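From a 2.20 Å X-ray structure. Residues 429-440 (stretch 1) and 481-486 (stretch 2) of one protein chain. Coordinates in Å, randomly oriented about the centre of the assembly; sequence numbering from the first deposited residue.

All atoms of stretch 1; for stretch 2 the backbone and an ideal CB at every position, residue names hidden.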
# COMPACT_ATOMS: atom_id res chain seq x y z
N ILE A 429 3.47 22.66 0.16
CA ILE A 429 2.32 22.59 1.05
C ILE A 429 2.63 23.36 2.33
O ILE A 429 3.67 23.16 2.95
CB ILE A 429 1.94 21.12 1.33
CG1 ILE A 429 1.66 20.32 0.04
CG2 ILE A 429 0.80 21.01 2.33
CD1 ILE A 429 0.47 20.80 -0.78
N LEU A 430 1.71 24.26 2.71
CA LEU A 430 1.86 25.07 3.91
C LEU A 430 0.95 24.51 4.99
O LEU A 430 -0.14 24.04 4.69
CB LEU A 430 1.49 26.52 3.58
CG LEU A 430 2.31 27.19 2.47
CD1 LEU A 430 1.83 28.62 2.26
CD2 LEU A 430 3.81 27.18 2.79
N PRO A 431 1.36 24.53 6.29
CA PRO A 431 0.48 24.14 7.39
C PRO A 431 -0.87 24.88 7.35
O PRO A 431 -0.97 25.96 6.77
CB PRO A 431 1.26 24.58 8.64
CG PRO A 431 2.70 24.51 8.21
CD PRO A 431 2.71 24.90 6.75
N ALA A 432 -1.89 24.26 7.95
CA ALA A 432 -3.24 24.82 8.03
C ALA A 432 -3.26 26.11 8.87
O ALA A 432 -2.40 26.34 9.72
CB ALA A 432 -4.18 23.78 8.60
N ILE A 433 -4.27 26.95 8.60
CA ILE A 433 -4.53 28.12 9.44
C ILE A 433 -5.35 27.67 10.64
O ILE A 433 -6.39 27.04 10.48
CB ILE A 433 -5.26 29.24 8.65
CG1 ILE A 433 -4.41 29.77 7.50
CG2 ILE A 433 -5.68 30.36 9.60
CD1 ILE A 433 -5.21 30.53 6.46
N TYR A 434 -4.84 27.98 11.84
CA TYR A 434 -5.54 27.74 13.09
C TYR A 434 -5.93 29.08 13.71
O TYR A 434 -5.08 29.77 14.28
CB TYR A 434 -4.65 26.93 14.04
CG TYR A 434 -4.54 25.47 13.73
CD1 TYR A 434 -3.74 25.01 12.68
CD2 TYR A 434 -5.21 24.52 14.48
CE1 TYR A 434 -3.64 23.66 12.39
CE2 TYR A 434 -5.12 23.17 14.20
CZ TYR A 434 -4.32 22.74 13.15
OH TYR A 434 -4.22 21.40 12.88
N PRO A 435 -7.21 29.50 13.59
CA PRO A 435 -7.65 30.79 14.14
C PRO A 435 -7.28 30.97 15.61
O PRO A 435 -7.61 30.14 16.46
CB PRO A 435 -9.18 30.73 13.95
CG PRO A 435 -9.35 29.84 12.74
CD PRO A 435 -8.30 28.77 12.92
N GLY A 436 -6.54 32.05 15.88
CA GLY A 436 -6.11 32.40 17.23
C GLY A 436 -4.74 31.83 17.58
O GLY A 436 -4.14 32.24 18.57
N GLN A 437 -4.24 30.89 16.77
CA GLN A 437 -3.00 30.20 17.10
C GLN A 437 -1.83 30.77 16.30
O GLN A 437 -2.00 31.13 15.13
CB GLN A 437 -3.14 28.69 16.88
CG GLN A 437 -4.13 28.02 17.82
CD GLN A 437 -3.79 28.26 19.27
OE1 GLN A 437 -2.68 27.97 19.73
NE2 GLN A 437 -4.75 28.79 20.01
N PRO A 438 -0.61 30.87 16.89
CA PRO A 438 0.57 31.32 16.16
C PRO A 438 0.89 30.41 14.97
O PRO A 438 0.82 29.18 15.09
CB PRO A 438 1.70 31.26 17.20
CG PRO A 438 0.98 31.29 18.54
CD PRO A 438 -0.31 30.54 18.30
N TYR A 439 1.22 31.03 13.83
CA TYR A 439 1.56 30.33 12.60
C TYR A 439 3.07 30.45 12.37
O TYR A 439 3.63 31.53 12.56
CB TYR A 439 0.77 30.92 11.43
CG TYR A 439 0.81 30.11 10.16
CD1 TYR A 439 -0.13 29.12 9.92
CD2 TYR A 439 1.79 30.33 9.20
CE1 TYR A 439 -0.09 28.37 8.76
CE2 TYR A 439 1.84 29.58 8.03
CZ TYR A 439 0.89 28.60 7.81
OH TYR A 439 0.92 27.85 6.67
N SER A 440 3.71 29.35 11.95
CA SER A 440 5.14 29.36 11.66
C SER A 440 5.54 28.19 10.75
O SER A 440 5.40 27.03 11.13
CB SER A 440 5.94 29.34 12.93
OG SER A 440 7.22 29.90 12.71
N UNK A 481 10.94 32.23 6.79
CA UNK A 481 9.87 31.85 7.69
C UNK A 481 8.62 32.66 7.36
O UNK A 481 8.68 33.88 7.23
CB UNK A 481 10.29 32.06 9.15
N UNK A 482 7.51 31.95 7.19
CA UNK A 482 6.18 32.51 7.13
C UNK A 482 5.60 32.40 8.54
O UNK A 482 5.45 31.30 9.07
CB UNK A 482 5.31 31.80 6.09
N UNK A 483 5.32 33.56 9.15
CA UNK A 483 4.84 33.56 10.52
C UNK A 483 3.91 34.75 10.79
O UNK A 483 3.87 35.71 10.03
CB UNK A 483 6.02 33.58 11.49
N UNK A 484 3.19 34.62 11.90
CA UNK A 484 2.19 35.57 12.36
C UNK A 484 1.17 34.85 13.24
O UNK A 484 1.33 33.66 13.53
CB UNK A 484 1.50 36.25 11.18
N UNK A 485 0.13 35.58 13.67
CA UNK A 485 -0.99 34.96 14.37
C UNK A 485 -2.28 35.39 13.70
O UNK A 485 -2.63 36.57 13.72
CB UNK A 485 -1.00 35.33 15.85
N UNK A 486 -3.03 34.45 13.07
CA UNK A 486 -4.37 34.76 12.57
C UNK A 486 -5.25 35.09 13.77
O UNK A 486 -5.11 34.47 14.82
CB UNK A 486 -4.95 33.60 11.76

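Position 481 lies in a strand, with phi/psi of -128/129. Its CA-to-CB bond points sideways, and the ideal CB is 5.2 Å from Ser-440 OG. Stretch 1 offers one small polar side chain here and little else. Many residues would suit, with beta-branched ones favoured by the extended backbone. The deposited residue is Thr-481, chi1 in m. Its CG2 comes 3.7 Å from Ser-440 OG. Its OG1 is hydrogen-bonded elsewhere in the structure.

Position 482 is also extended, and its CB points sideways. The ideal CB is 4.6 Å from Tyr-439 CE2, and Leu-430 lies further along the same side. These neighbours are carbon-rich, so an apolar side chain fits. Leucine, isoleucine, valine or methionine could all be argued for. The deposited residue is Leu-482. Its CD2 packs 4.0 Å from Leu-430 CD1, and its CB is 4.5 Å from Tyr-439 CE2. The backbone contributes too: Leu-482 O accepts a CA-H...O contact from Ser-440 CA at 3.3 Å.

Position 483 pairs with Ser-440 in an antiparallel, non-hydrogen-bonded bridge, CA to CA 4.4 Å. Its CB lies on the same face of the sheet as the Ser-440 side chain. The ideal CB is 3.3 Å from Tyr-439 O and 4.1 Å from Ser-440 OG. A small or polar residue would sit easily here, but the visible atoms do not fix which. The deposited residue is Ser-483, chi1 in p. Its CB is 4.0 Å from Ser-440 OG, and no hydrogen bond joins the two side chains. Its CA makes a CA-H...O contact with Tyr-439 O at 3.1 Å.

Position 484 has phi/psi of 155/-176. A positive phi this large in an extended chain strongly favours glycine. Stretch 1 is not the obstacle, since the ideal CB would be 5.4 Å from Tyr-439 O. The deposited residue is Gly-484. It forms the hydrogen-bonded pair with Tyr-439: Tyr-439 N donates to Gly-484 O at 2.6 Å, and Gly-484 N donates to Tyr-439 O at 3.2 Å. The first bond is short and nearly straight, at 170°.

Position 485 leaves the strand, and its CB points sideways. The ideal CB is 4.3 Å from Pro-438 CA and 4.4 Å from Gln-437 O. A medium side chain, polar or beta-branched, could lie along this backbone. The deposited residue is Thr-485, chi1 in m. Its OG1 is 3.5 Å from Pro-438 CA, and its CG2 is 3.7 Å from Gly-436 O.

Position 486 points its CB toward stretch 1. The ideal CB is 4.0 Å from Ile-433 CG2 and 4.6 Å from Tyr-434 O, beside the type II turn from Tyr-434 to Gln-437. A compact apolar residue suits; phi of -64° also permits proline. The deposited residue is Pro-486, the most covered of the six. Its CB packs 3.9 Å from Ile-433 CG2, its CG is 3.3 Å from Tyr-434 O, and its CD is 3.1 Å from Gln-437 O. Gly-436 N, within the turn, donates to Pro-486 O at 3.0 Å.

Stretch 2, residues 481-486: TLSGTP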
# COMPACT_ATOMS: atom_id res chain seq x y z
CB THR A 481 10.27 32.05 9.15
OG1 THR A 481 11.51 31.35 9.32
CG2 THR A 481 9.25 31.54 10.14
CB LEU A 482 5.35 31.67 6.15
CG LEU A 482 5.42 32.06 4.68
CD1 LEU A 482 6.84 32.03 4.14
CD2 LEU A 482 4.51 31.16 3.85
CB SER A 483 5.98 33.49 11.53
OG SER A 483 6.73 34.69 11.57
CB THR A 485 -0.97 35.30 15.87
OG1 THR A 485 0.26 34.82 16.41
CG2 THR A 485 -2.13 34.67 16.62
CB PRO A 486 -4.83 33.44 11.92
CG PRO A 486 -3.98 32.38 12.58
CD PRO A 486 -2.64 33.05 12.83
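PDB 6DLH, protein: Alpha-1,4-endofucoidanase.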